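Local coordinates for protein DOA1 (Saccharomyces cerevisiae, PDB 3ODT) that carries a WD40 beta-propeller domain that probably binds ubiquitin, consistent with a role in regulating the turnover of F-box proteins, at residues Asp204-Leu209 / Thr220-Glu225; Val145-Val150 / Val187-Val192; Cys230-Pro235 / Ser271-Ser276. All blocks are in the same frame, centred on the assembly; numbering follows the deposited sequence.

Interaction 1: Asp204-Leu209 / Thr220-Glu225; sequences DGLIKL and TYEGHE
I207 and Y221 form the hydrogen-bonded pair of an antiparallel beta hairpin, joining strands 206-211 and 217-222 at the outer side of one four-stranded blade of the WD40 propeller. The bond from Y221 N to I207 O is 2.8 Å long. Its return partner, I207 N to Y221 O, is weak at 3.4 Å. The CA of T220 adds a CA-H...O contact to the same I207 carbonyl, which is thus approached from two consecutive residues.

The chi1 of Y221 (-48°) sets CG beside the residue's own backbone N. The tyrosine ring presents its edge to the neighbouring strand, with I207 O, K208 N and L209 N near its plane; CD1 of Y221 comes within 3.3 Å of I207 O and also meets CG2 of I207 at 3.8 Å. Farther out, the hydroxyl rests near CB of L209 and is hydrogen-bonded to the carbonyl of K253. On the other face of the sheet, K208 and T220 lie side by side, the lysine CG 3.9 Å from T220 OG1, while K208 NZ goes on to the carbonyl of I182.

G223-H224 is the Gly-His pair characteristic of WD repeats. H224 NE2 bonds S241 OG of the next blade, and ND1 makes a weak bond to D245. At the hairpin's open end D204 OD1 accepts from L206 N in an Asx turn, and the buried O of G205, without a polar partner, lies 3.6 Å from H224 CB.

Interaction 2: Val145-Val150 / Val187-Val192; sequences VWDAKV and VRHLAV
W146 and R188 form the first of two flat stacks. The guanidinium lies on one face of the indole, the planes 18° apart, with CZ of R188 3.7 Å from the centroid of the six-membered ring of W146 in a cation-pi interaction. Bends at chi2 and chi3 set CD and NE of the arginine over the indole, CD standing 3.8 Å from the centroid of the five-membered ring, almost on its normal. The W122 ring meets W146 edge-to-face, and R188 NH1 has a weak bond to N203.

A second stack pairs D147 with H189. Carboxylate and imidazole are only 7° from parallel, and OD2 of D147 sits 3.3 Å above the H189 ring plane, over its centre.

Both stacks bridge the innermost strands of two neighbouring WD40 propeller blades, which run parallel but share no backbone-to-backbone hydrogen bond. Each strand carries a classic beta bulge, W146-D147 opposite A161 and R188-H189 opposite C201.

The polar network centres on OD2 of D147. Its anti lone pair takes the N-H of L190 at 2.9 Å, and its syn lone pair takes NZ of K149 at 2.8 Å in a salt bridge within the strand. NZ also makes a weak bond to L190 O, so one lysine reaches both strands. Both strong bonds grip OD2, the oxygen over the imidazole, and probably limit the carboxylate's freedom to move; the adjacent ammonium is likely to stabilise its negative charge.

Apolar contact is slighter: CB of K149 meets CG2 of V192 at 4.0 Å. The carbonyl O of V187 is buried without a polar partner, packed 3.4 Å from CB of W146.

Interaction 3: Cys230-Pro235 / Ser271-Ser276; sequences CIKLLP and SVDCMS
The CA of S271 lies 4.0 Å from CB of C230, where the innermost strands of two adjacent WD40 propeller blades, 228-233 and 269-274, run side by side in the same direction. The S271 hydroxyl turns to the next blade, bonding D23 and V24. V272 contributes both backbone polar atoms: its N-H points straight (178°) at SG of C230, 3.6 Å away, and its O accepts from NZ of K232 at 2.8 Å, in the carbonyl plane. CG2 of V272 touches the same sulphur at 3.8 Å.

D273 supplies the charge. Its OD1 forms a salt bridge of 3.2 Å with K232 NZ, which approaches from above the carboxylate, 48° out of its plane, while OD2 accepts from A26 N. A turn at chi4 (69°) in the lysine K232 brings NZ within bonding distance of both this oxygen and V272 O. An alanine in place of K232 would probably leave D273 OD1 without its positive mate and strip V272 O of this side-chain donor.

C274, deposited in two conformers, faces L234, but its very short sulphur contact there is doubtful. Past the strand, the backbone O of the selenomethionine M275 lies 3.7 Å from CG of P235, and S276 OG is hydrogen-bonded to D29. The same proline CG in P235 is 3.6 Å from S276 O.

How the interactions relate
The three contacts follow one another around the propeller. Interaction 2 and interaction 3 each join the innermost strands of neighbouring blades, their centres 13 Å apart, and the centres of both lie about 8 Å from the centre of the chain. They meet at H189 and I231, with H189 CD2 3.5 Å from I231 O, and again where V192 O lies 3.7 Å from L233 CD1. The centre of interaction 1 is about 17 Å from the centre of the chain, on the outer strands of the blade whose inner strand serves interaction 2; it touches interaction 3 through I207 CD1 and I231 CG2, 4.2 Å apart. The calcium site of D20, S285 and N287 uses residues of none of the three.

Interaction 1: Asp204-Leu209 / Thr220-Glu225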
ATOM      1  N   ASP A 204       2.332  16.339   4.299  1.00  8.27           N
ATOM      2  CA  ASP A 204       3.330  17.392   4.456  1.00  8.86           C
ATOM      3  C   ASP A 204       4.478  17.272   3.455  1.00  8.92           C
ATOM      4  O   ASP A 204       5.373  18.102   3.436  1.00 11.01           O
ATOM      5  CB  ASP A 204       3.866  17.460   5.892  1.00 10.34           C
ATOM      6  CG  ASP A 204       4.706  16.233   6.292  1.00  9.59           C
ATOM      7  OD1 ASP A 204       5.011  15.377   5.413  1.00  8.91           O
ATOM      8  OD2 ASP A 204       5.068  16.121   7.485  1.00 11.36           O
ATOM      9  N   GLY A 205       4.439  16.249   2.611  1.00  7.22           N
ATOM     10  CA  GLY A 205       5.458  16.075   1.602  1.00  9.98           C
ATOM     11  C   GLY A 205       6.680  15.309   2.045  1.00  7.08           C
ATOM     12  O   GLY A 205       7.581  15.128   1.254  1.00  9.19           O
ATOM     13  N   LEU A 206       6.697  14.825   3.283  1.00  7.47           N
ATOM     14  CA  LEU A 206       7.892  14.239   3.879  1.00  8.74           C
ATOM     15  C   LEU A 206       7.702  12.752   4.132  1.00  6.74           C
ATOM     16  O   LEU A 206       6.589  12.277   4.342  1.00  8.86           O
ATOM     17  CB  LEU A 206       8.246  14.943   5.210  1.00  8.59           C
ATOM     18  CG  LEU A 206       8.485  16.450   5.122  1.00 12.37           C
ATOM     19  CD1 LEU A 206       8.661  17.107   6.484  1.00 10.98           C
ATOM     20  CD2 LEU A 206       9.714  16.708   4.228  1.00 13.07           C
ATOM     21  N   ILE A 207       8.828  12.052   4.130  1.00  7.00           N
ATOM     22  CA  ILE A 207       8.958  10.679   4.583  1.00  6.81           C
ATOM     23  C   ILE A 207       9.946  10.736   5.720  1.00  8.77           C
ATOM     24  O   ILE A 207      10.909  11.471   5.647  1.00  8.26           O
ATOM     25  CB  ILE A 207       9.533   9.793   3.477  1.00  7.63           C
ATOM     26  CG1 ILE A 207       8.703   9.948   2.192  1.00  9.04           C
ATOM     27  CG2 ILE A 207       9.634   8.361   3.955  1.00  9.09           C
ATOM     28  CD1 ILE A 207       9.433   9.487   0.949  1.00 11.34           C
ATOM     29  N   LYS A 208       9.672  10.014   6.787  1.00  6.89           N
ATOM     30  CA  LYS A 208      10.540  10.004   7.956  1.00  8.42           C
ATOM     31  C   LYS A 208      10.772   8.581   8.494  1.00  7.20           C
ATOM     32  O   LYS A 208       9.844   7.756   8.544  1.00  8.46           O
ATOM     33  CB  LYS A 208       9.952  10.891   9.059  1.00  8.73           C
ATOM     34  CG  LYS A 208       9.802  12.319   8.637  1.00  9.12           C
ATOM     35  CD  LYS A 208       9.478  13.270   9.787  1.00 10.99           C
ATOM     36  CE  LYS A 208       9.129  14.634   9.263  1.00 13.50           C
ATOM     37  NZ  LYS A 208       9.039  15.658  10.332  1.00 14.09           N
ATOM     38  N   LEU A 209      12.011   8.322   8.910  1.00  6.94           N
ATOM     39  CA  LEU A 209      12.399   7.102   9.603  1.00  7.76           C
ATOM     40  C   LEU A 209      12.355   7.401  11.096  1.00  7.36           C
ATOM     41  O   LEU A 209      12.928   8.394  11.551  1.00  9.04           O
ATOM     42  CB  LEU A 209      13.818   6.721   9.176  1.00  9.50           C
ATOM     43  CG  LEU A 209      14.424   5.549   9.932  1.00  8.82           C
ATOM     44  CD1 LEU A 209      13.680   4.249   9.646  1.00 11.03           C
ATOM     45  CD2 LEU A 209      15.865   5.423   9.545  1.00 11.59           C
ATOM     46  N   THR A 220      14.953  12.264   7.743  1.00  8.84           N
ATOM     47  CA  THR A 220      13.879  12.843   6.962  1.00 11.50           C
ATOM     48  C   THR A 220      14.295  12.807   5.479  1.00 10.66           C
ATOM     49  O   THR A 220      15.424  13.146   5.129  1.00 12.74           O
ATOM     50  CB  THR A 220      13.591  14.281   7.411  1.00 13.08           C
ATOM     51  OG1 THR A 220      13.200  14.290   8.785  1.00 12.73           O
ATOM     52  CG2 THR A 220      12.486  14.876   6.613  1.00 12.29           C
ATOM     53  N   TYR A 221      13.373  12.363   4.633  1.00 10.13           N
ATOM     54  CA  TYR A 221      13.614  12.257   3.192  1.00  8.14           C
ATOM     55  C   TYR A 221      12.756  13.294   2.493  1.00  8.71           C
ATOM     56  O   TYR A 221      11.535  13.138   2.379  1.00  9.66           O
ATOM     57  CB  TYR A 221      13.289  10.836   2.701  1.00  9.22           C
ATOM     58  CG  TYR A 221      13.901   9.729   3.560  1.00  7.89           C
ATOM     59  CD1 TYR A 221      13.263   9.286   4.722  1.00  9.51           C
ATOM     60  CD2 TYR A 221      15.099   9.108   3.195  1.00  9.83           C
ATOM     61  CE1 TYR A 221      13.806   8.299   5.526  1.00 11.22           C
ATOM     62  CE2 TYR A 221      15.662   8.108   4.005  1.00  8.52           C
ATOM     63  CZ  TYR A 221      14.992   7.708   5.154  1.00  8.58           C
ATOM     64  OH  TYR A 221      15.505   6.697   5.912  1.00  9.94           O
ATOM     65  N   GLU A 222      13.407  14.378   2.099  1.00  9.50           N
ATOM     66  CA  GLU A 222      12.754  15.563   1.557  1.00 11.19           C
ATOM     67  C   GLU A 222      12.888  15.651   0.045  1.00  9.05           C
ATOM     68  O   GLU A 222      13.961  15.435  -0.515  1.00 11.81           O
ATOM     69  CB  GLU A 222      13.397  16.812   2.181  1.00 19.97           C
ATOM     70  CG  GLU A 222      12.794  18.135   1.743  1.00 35.80           C
ATOM     71  CD  GLU A 222      13.087  19.260   2.732  1.00 52.79           C
ATOM     72  OE1 GLU A 222      14.066  19.134   3.507  1.00 51.51           O
ATOM     73  OE2 GLU A 222      12.330  20.260   2.747  1.00 50.22           O
ATOM     74  N   GLY A 223      11.791  15.991  -0.624  1.00  8.67           N
ATOM     75  CA  GLY A 223      11.850  16.250  -2.057  1.00 11.18           C
ATOM     76  C   GLY A 223      10.492  16.216  -2.746  1.00  8.11           C
ATOM     77  O   GLY A 223      10.277  16.962  -3.688  1.00 10.84           O
ATOM     78  N   HIS A 224       9.570  15.375  -2.302  1.00  8.75           N
ATOM     79  CA  HIS A 224       8.240  15.412  -2.900  1.00 11.32           C
ATOM     80  C   HIS A 224       7.652  16.807  -2.779  1.00 10.33           C
ATOM     81  O   HIS A 224       7.797  17.469  -1.750  1.00 10.55           O
ATOM     82  CB  HIS A 224       7.299  14.414  -2.248  1.00  8.93           C
ATOM     83  CG  HIS A 224       7.420  13.032  -2.772  1.00  8.22           C
ATOM     84  ND1 HIS A 224       6.976  12.685  -4.025  1.00  9.44           N
ATOM     85  CD2 HIS A 224       7.905  11.902  -2.208  1.00  8.01           C
ATOM     86  CE1 HIS A 224       7.197  11.392  -4.217  1.00  9.90           C
ATOM     87  NE2 HIS A 224       7.738  10.891  -3.119  1.00  7.57           N
ATOM     88  N   GLU A 225       6.967  17.236  -3.837  1.00 10.74           N
ATOM     89  CA  GLU A 225       6.466  18.601  -3.904  1.00 15.17           C
ATOM     90  C   GLU A 225       5.006  18.710  -3.523  1.00 15.44           C
ATOM     91  O   GLU A 225       4.451  19.829  -3.492  1.00 15.81           O
ATOM     92  CB  GLU A 225       6.659  19.188  -5.303  1.00 22.66           C
ATOM     93  CG  GLU A 225       8.090  19.067  -5.799  1.00 29.51           C
ATOM     94  CD  GLU A 225       8.180  19.046  -7.309  1.00 47.46           C
ATOM     95  OE1 GLU A 225       7.787  18.024  -7.930  1.00 39.51           O
ATOM     96  OE2 GLU A 225       8.642  20.060  -7.870  1.00 49.63           O
TER

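Interaction 2: Val145-Val150 / Val187-Val192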
ATOM      1  N   VAL A 145      -8.204   6.681   9.283  1.00  7.42           N
ATOM      2  CA  VAL A 145      -6.999   5.884   9.381  1.00  5.98           C
ATOM      3  C   VAL A 145      -6.582   5.508   7.959  1.00  7.56           C
ATOM      4  O   VAL A 145      -7.210   4.684   7.286  1.00 10.98           O
ATOM      5  CB  VAL A 145      -7.237   4.649  10.252  1.00  8.04           C
ATOM      6  CG1 VAL A 145      -6.020   3.721  10.200  1.00  8.67           C
ATOM      7  CG2 VAL A 145      -7.549   5.061  11.690  1.00 10.63           C
ATOM      8  N   TRP A 146      -5.544   6.188   7.487  1.00  6.79           N
ATOM      9  CA  TRP A 146      -5.090   6.027   6.116  1.00  5.57           C
ATOM     10  C   TRP A 146      -4.267   4.772   5.910  1.00  5.52           C
ATOM     11  O   TRP A 146      -4.213   4.245   4.779  1.00  7.16           O
ATOM     12  CB  TRP A 146      -4.264   7.235   5.705  1.00  7.09           C
ATOM     13  CG  TRP A 146      -5.148   8.356   5.230  1.00  7.65           C
ATOM     14  CD1 TRP A 146      -5.404   9.535   5.872  1.00  9.92           C
ATOM     15  CD2 TRP A 146      -5.876   8.393   4.007  1.00  7.24           C
ATOM     16  NE1 TRP A 146      -6.245  10.310   5.107  1.00 10.39           N
ATOM     17  CE2 TRP A 146      -6.536   9.636   3.953  1.00  7.97           C
ATOM     18  CE3 TRP A 146      -5.988   7.511   2.920  1.00  9.17           C
ATOM     19  CZ2 TRP A 146      -7.331  10.008   2.880  1.00  9.87           C
ATOM     20  CZ3 TRP A 146      -6.788   7.885   1.848  1.00  9.57           C
ATOM     21  CH2 TRP A 146      -7.431   9.140   1.834  1.00 10.57           C
ATOM     22  N   ASP A 147      -3.605   4.279   6.962  1.00  6.25           N
ATOM     23  CA  ASP A 147      -2.833   3.054   6.840  1.00  5.02           C
ATOM     24  C   ASP A 147      -2.740   2.319   8.160  1.00  6.16           C
ATOM     25  O   ASP A 147      -2.872   2.903   9.218  1.00  6.48           O
ATOM     26  CB  ASP A 147      -1.436   3.337   6.282  1.00  6.50           C
ATOM     27  CG  ASP A 147      -0.773   2.075   5.726  1.00  7.46           C
ATOM     28  OD1 ASP A 147      -1.489   1.138   5.332  1.00  7.98           O
ATOM     29  OD2 ASP A 147       0.479   1.999   5.722  1.00  6.23           O
ATOM     30  N   ALA A 148      -2.484   1.022   8.060  1.00  7.17           N
ATOM     31  CA  ALA A 148      -2.351   0.128   9.197  1.00  6.51           C
ATOM     32  C   ALA A 148      -1.442  -1.018   8.770  1.00  4.88           C
ATOM     33  O   ALA A 148      -1.565  -1.576   7.653  1.00  6.12           O
ATOM     34  CB  ALA A 148      -3.733  -0.414   9.666  1.00  7.60           C
ATOM     35  N   LYS A 149      -0.520  -1.359   9.654  1.00  6.05           N
ATOM     36  CA  LYS A 149       0.480  -2.393   9.395  1.00  5.81           C
ATOM     37  C   LYS A 149       0.695  -3.256  10.619  1.00  7.86           C
ATOM     38  O   LYS A 149       0.574  -2.789  11.765  1.00  8.68           O
ATOM     39  CB  LYS A 149       1.805  -1.757   9.011  1.00  8.45           C
ATOM     40  CG  LYS A 149       1.810  -1.023   7.689  1.00  5.72           C
ATOM     41  CD  LYS A 149       1.588  -1.948   6.508  1.00  7.37           C
ATOM     42  CE  LYS A 149       2.184  -1.382   5.215  1.00  8.81           C
ATOM     43  NZ  LYS A 149       1.344  -0.360   4.564  1.00  8.61           N
ATOM     44  N   VAL A 150       1.030  -4.505  10.369  1.00  7.36           N
ATOM     45  CA  VAL A 150       1.428  -5.399  11.423  1.00  8.18           C
ATOM     46  C   VAL A 150       2.904  -5.116  11.773  1.00  8.63           C
ATOM     47  O   VAL A 150       3.774  -5.111  10.902  1.00  9.63           O
ATOM     48  CB  VAL A 150       1.285  -6.868  10.970  1.00 10.00           C
ATOM     49  CG1 VAL A 150       1.870  -7.808  12.039  1.00 11.80           C
ATOM     50  CG2 VAL A 150      -0.177  -7.199  10.701  1.00 11.38           C
ATOM     51  N   VAL A 187      -1.176  11.819   8.177  1.00  7.55           N
ATOM     52  CA  VAL A 187      -0.213  10.728   7.909  1.00  7.68           C
ATOM     53  C   VAL A 187      -0.886   9.717   6.993  1.00  7.00           C
ATOM     54  O   VAL A 187      -1.998   9.253   7.282  1.00  9.34           O
ATOM     55  CB  VAL A 187       0.282  10.058   9.193  1.00  9.23           C
ATOM     56  CG1 VAL A 187       1.484   9.198   8.885  1.00  7.84           C
ATOM     57  CG2 VAL A 187       0.678  11.123  10.201  1.00  8.40           C
ATOM     58  N   ARG A 188      -0.234   9.419   5.873  1.00  5.97           N
ATOM     59  CA  ARG A 188      -0.860   8.671   4.806  1.00  6.46           C
ATOM     60  C   ARG A 188      -0.418   7.212   4.709  1.00  7.11           C
ATOM     61  O   ARG A 188      -1.170   6.349   4.238  1.00  6.17           O
ATOM     62  CB  ARG A 188      -0.563   9.341   3.474  1.00  8.36           C
ATOM     63  CG  ARG A 188      -1.224  10.700   3.272  1.00  8.12           C
ATOM     64  CD  ARG A 188      -2.704  10.594   3.226  1.00  8.59           C
ATOM     65  NE  ARG A 188      -3.275   9.921   2.041  1.00 10.90           N
ATOM     66  CZ  ARG A 188      -3.984  10.517   1.086  1.00 12.11           C
ATOM     67  NH1 ARG A 188      -4.164  11.854   1.091  1.00 17.08           N
ATOM     68  NH2 ARG A 188      -4.504   9.778   0.107  1.00 16.63           N
ATOM     69  N   HIS A 189       0.813   6.920   5.110  1.00  5.90           N
ATOM     70  CA  HIS A 189       1.295   5.558   4.915  1.00  6.52           C
ATOM     71  C   HIS A 189       2.456   5.205   5.812  1.00  6.52           C
ATOM     72  O   HIS A 189       3.171   6.074   6.313  1.00  6.04           O
ATOM     73  CB  HIS A 189       1.659   5.307   3.429  1.00  5.56           C
ATOM     74  CG  HIS A 189       1.204   3.963   2.945  1.00  7.90           C
ATOM     75  ND1 HIS A 189      -0.124   3.653   2.750  1.00  6.51           N
ATOM     76  CD2 HIS A 189       1.898   2.837   2.637  1.00  7.88           C
ATOM     77  CE1 HIS A 189      -0.226   2.402   2.347  1.00  8.25           C
ATOM     78  NE2 HIS A 189       0.989   1.875   2.280  1.00  7.76           N
ATOM     79  N   LEU A 190       2.646   3.903   5.976  1.00  6.72           N
ATOM     80  CA  LEU A 190       3.633   3.338   6.863  1.00  5.62           C
ATOM     81  C   LEU A 190       4.365   2.175   6.207  1.00  6.82           C
ATOM     82  O   LEU A 190       3.770   1.412   5.449  1.00  7.21           O
ATOM     83  CB  LEU A 190       2.963   2.833   8.131  1.00  7.59           C
ATOM     84  CG  LEU A 190       2.143   3.791   8.994  1.00  7.49           C
ATOM     85  CD1 LEU A 190       1.322   3.019  10.008  1.00  9.74           C
ATOM     86  CD2 LEU A 190       3.081   4.763   9.676  1.00  9.68           C
ATOM     87  N   ALA A 191       5.630   1.993   6.549  1.00  6.85           N
ATOM     88  CA  ALA A 191       6.336   0.741   6.270  1.00  8.90           C
ATOM     89  C   ALA A 191       7.160   0.379   7.503  1.00  9.01           C
ATOM     90  O   ALA A 191       7.869   1.242   8.058  1.00 11.21           O
ATOM     91  CB  ALA A 191       7.252   0.857   5.062  1.00 11.33           C
ATOM     92  N   VAL A 192       6.941  -0.825   8.017  1.00  8.45           N
ATOM     93  CA  VAL A 192       7.698  -1.314   9.156  1.00  8.56           C
ATOM     94  C   VAL A 192       9.062  -1.870   8.704  1.00  8.87           C
ATOM     95  O   VAL A 192       9.144  -2.770   7.881  1.00 12.97           O
ATOM     96  CB  VAL A 192       6.888  -2.369   9.933  1.00  9.66           C
ATOM     97  CG1 VAL A 192       7.704  -2.934  11.113  1.00 10.99           C
ATOM     98  CG2 VAL A 192       5.542  -1.772  10.358  1.00 10.77           C
TER

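Interaction 3: Cys230-Pro235 / Ser271-Ser276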
ATOM      1  N   CYS A 230       2.167   6.870  -0.674  1.00  6.31           N
ATOM      2  CA  CYS A 230       2.507   5.467  -0.486  1.00  7.04           C
ATOM      3  C   CYS A 230       4.006   5.362  -0.371  1.00  7.11           C
ATOM      4  O   CYS A 230       4.716   6.134  -1.020  1.00  7.29           O
ATOM      5  CB  CYS A 230       2.018   4.642  -1.691  1.00  8.28           C
ATOM      6  SG  CYS A 230       2.195   2.846  -1.461  1.00  7.76           S
ATOM      7  N   ILE A 231       4.476   4.458   0.499  1.00  6.87           N
ATOM      8  CA  ILE A 231       5.870   4.082   0.617  1.00  8.44           C
ATOM      9  C   ILE A 231       5.957   2.569   0.786  1.00  6.19           C
ATOM     10  O   ILE A 231       5.081   1.941   1.375  1.00  7.73           O
ATOM     11  CB  ILE A 231       6.561   4.736   1.825  1.00  6.88           C
ATOM     12  CG1 ILE A 231       5.706   4.605   3.081  1.00  9.36           C
ATOM     13  CG2 ILE A 231       6.853   6.187   1.539  1.00  8.02           C
ATOM     14  CD1 ILE A 231       6.311   5.163   4.338  1.00  8.75           C
ATOM     15  N   LYS A 232       7.035   2.002   0.259  1.00  6.79           N
ATOM     16  CA  LYS A 232       7.358   0.588   0.376  1.00  6.15           C
ATOM     17  C   LYS A 232       8.862   0.435   0.493  1.00  7.15           C
ATOM     18  O   LYS A 232       9.611   1.290   0.058  1.00  8.77           O
ATOM     19  CB  LYS A 232       6.878  -0.229  -0.828  1.00 10.27           C
ATOM     20  CG  LYS A 232       5.369  -0.294  -1.000  1.00 11.66           C
ATOM     21  CD  LYS A 232       4.706  -1.169   0.051  1.00  9.09           C
ATOM     22  CE  LYS A 232       3.224  -0.841   0.139  1.00 10.92           C
ATOM     23  NZ  LYS A 232       2.443  -1.251  -1.085  1.00 12.68           N
ATOM     24  N   LEU A 233       9.286  -0.656   1.097  1.00  7.34           N
ATOM     25  CA  LEU A 233      10.693  -1.040   1.123  1.00  6.28           C
ATOM     26  C   LEU A 233      10.997  -2.063   0.037  1.00  8.45           C
ATOM     27  O   LEU A 233      10.327  -3.082  -0.092  1.00 11.77           O
ATOM     28  CB  LEU A 233      11.084  -1.619   2.495  1.00  9.45           C
ATOM     29  CG  LEU A 233      10.830  -0.679   3.670  1.00 12.10           C
ATOM     30  CD1 LEU A 233      11.042  -1.370   5.016  1.00 21.53           C
ATOM     31  CD2 LEU A 233      11.721   0.569   3.528  1.00 13.83           C
ATOM     32  N   LEU A 234      12.024  -1.771  -0.753  1.00  6.97           N
ATOM     33  CA  LEU A 234      12.563  -2.692  -1.729  1.00  8.73           C
ATOM     34  C   LEU A 234      13.342  -3.812  -1.061  1.00 10.00           C
ATOM     35  O   LEU A 234      13.753  -3.716   0.094  1.00 11.25           O
ATOM     36  CB  LEU A 234      13.472  -1.908  -2.680  1.00 10.19           C
ATOM     37  CG  LEU A 234      12.704  -0.993  -3.625  1.00 14.02           C
ATOM     38  CD1 LEU A 234      13.619   0.066  -4.210  1.00 13.17           C
ATOM     39  CD2 LEU A 234      12.035  -1.807  -4.730  1.00 24.79           C
ATOM     40  N   PRO A 235      13.555  -4.893  -1.800  1.00  9.99           N
ATOM     41  CA  PRO A 235      14.345  -6.009  -1.272  1.00  9.72           C
ATOM     42  C   PRO A 235      15.699  -5.603  -0.691  1.00 10.70           C
ATOM     43  O   PRO A 235      16.130  -6.234   0.290  1.00 16.03           O
ATOM     44  CB  PRO A 235      14.542  -6.916  -2.496  1.00 13.08           C
ATOM     45  CG  PRO A 235      13.326  -6.651  -3.352  1.00 13.09           C
ATOM     46  CD  PRO A 235      12.955  -5.195  -3.116  1.00 11.56           C
ATOM     47  N   SER A 271      -0.163   4.567  -5.747  1.00  5.82           N
ATOM     48  CA  SER A 271       0.318   3.353  -5.107  1.00  7.04           C
ATOM     49  C   SER A 271       1.542   2.780  -5.805  1.00  6.20           C
ATOM     50  O   SER A 271       1.693   2.864  -7.034  1.00  6.79           O
ATOM     51  CB  SER A 271      -0.811   2.311  -5.140  1.00  7.83           C
ATOM     52  OG  SER A 271      -0.417   1.107  -4.481  1.00  8.43           O
ATOM     53  N   VAL A 272       2.436   2.248  -4.988  1.00  5.52           N
ATOM     54  CA  VAL A 272       3.550   1.424  -5.444  1.00  5.43           C
ATOM     55  C   VAL A 272       3.626   0.147  -4.633  1.00  6.81           C
ATOM     56  O   VAL A 272       3.174   0.084  -3.467  1.00  7.46           O
ATOM     57  CB  VAL A 272       4.907   2.150  -5.311  1.00  6.84           C
ATOM     58  CG1 VAL A 272       5.007   3.279  -6.338  1.00 10.05           C
ATOM     59  CG2 VAL A 272       5.073   2.738  -3.896  1.00 10.59           C
ATOM     60  N   ASP A 273       4.170  -0.883  -5.266  1.00  6.98           N
ATOM     61  CA  ASP A 273       4.552  -2.099  -4.562  1.00  6.01           C
ATOM     62  C   ASP A 273       5.780  -2.652  -5.260  1.00  7.51           C
ATOM     63  O   ASP A 273       6.097  -2.250  -6.370  1.00 13.39           O
ATOM     64  CB  ASP A 273       3.415  -3.117  -4.538  1.00  8.01           C
ATOM     65  CG  ASP A 273       3.556  -4.144  -3.399  1.00  9.95           C
ATOM     66  OD1 ASP A 273       3.995  -3.748  -2.325  1.00 23.63           O
ATOM     67  OD2 ASP A 273       3.214  -5.311  -3.564  1.00 10.87           O
ATOM     68  N   CYS A 274       6.460  -3.552  -4.553  0.54  8.06           N
ATOM     69  CA  CYS A 274       7.738  -4.128  -4.973  0.54  9.43           C
ATOM     70  C   CYS A 274       7.657  -5.656  -5.161  0.54 11.74           C
ATOM     71  O   CYS A 274       7.289  -6.395  -4.242  0.54 14.83           O
ATOM     72  CB  CYS A 274       8.831  -3.800  -3.932  0.54 13.11           C
ATOM     73  SG  CYS A 274       9.090  -1.992  -3.633  0.54 10.71           S
HETATM   74  N   MSE A 275       7.984  -6.118  -6.365  0.54  9.77           N
HETATM   75  CA  MSE A 275       8.215  -7.527  -6.609  0.54  8.76           C
HETATM   76  C   MSE A 275       9.426  -8.012  -5.842  0.54  9.67           C
HETATM   77  O   MSE A 275      10.307  -7.221  -5.465  0.54  6.57           O
HETATM   78  CB  MSE A 275       8.462  -7.788  -8.092  0.54 10.14           C
HETATM   79  CG  MSE A 275       7.309  -8.402  -8.817  0.54 30.01           C
HETATM   80 SE   MSE A 275       7.624  -8.256 -10.710  0.54 15.61          SE
HETATM   81  CE  MSE A 275       6.694  -6.577 -10.869  0.54  6.41           C
ATOM     82  N   SER A 276       9.501  -9.321  -5.640  1.00  8.76           N
ATOM     83  CA  SER A 276      10.671  -9.891  -4.985  1.00  7.08           C
ATOM     84  C   SER A 276      11.955  -9.686  -5.752  1.00  5.85           C
ATOM     85  O   SER A 276      13.032  -9.727  -5.148  1.00  8.36           O
ATOM     86  CB  SER A 276      10.460 -11.389  -4.733  1.00 11.19           C
ATOM     87  OG  SER A 276      10.653 -12.171  -5.901  1.00  9.01           O
TER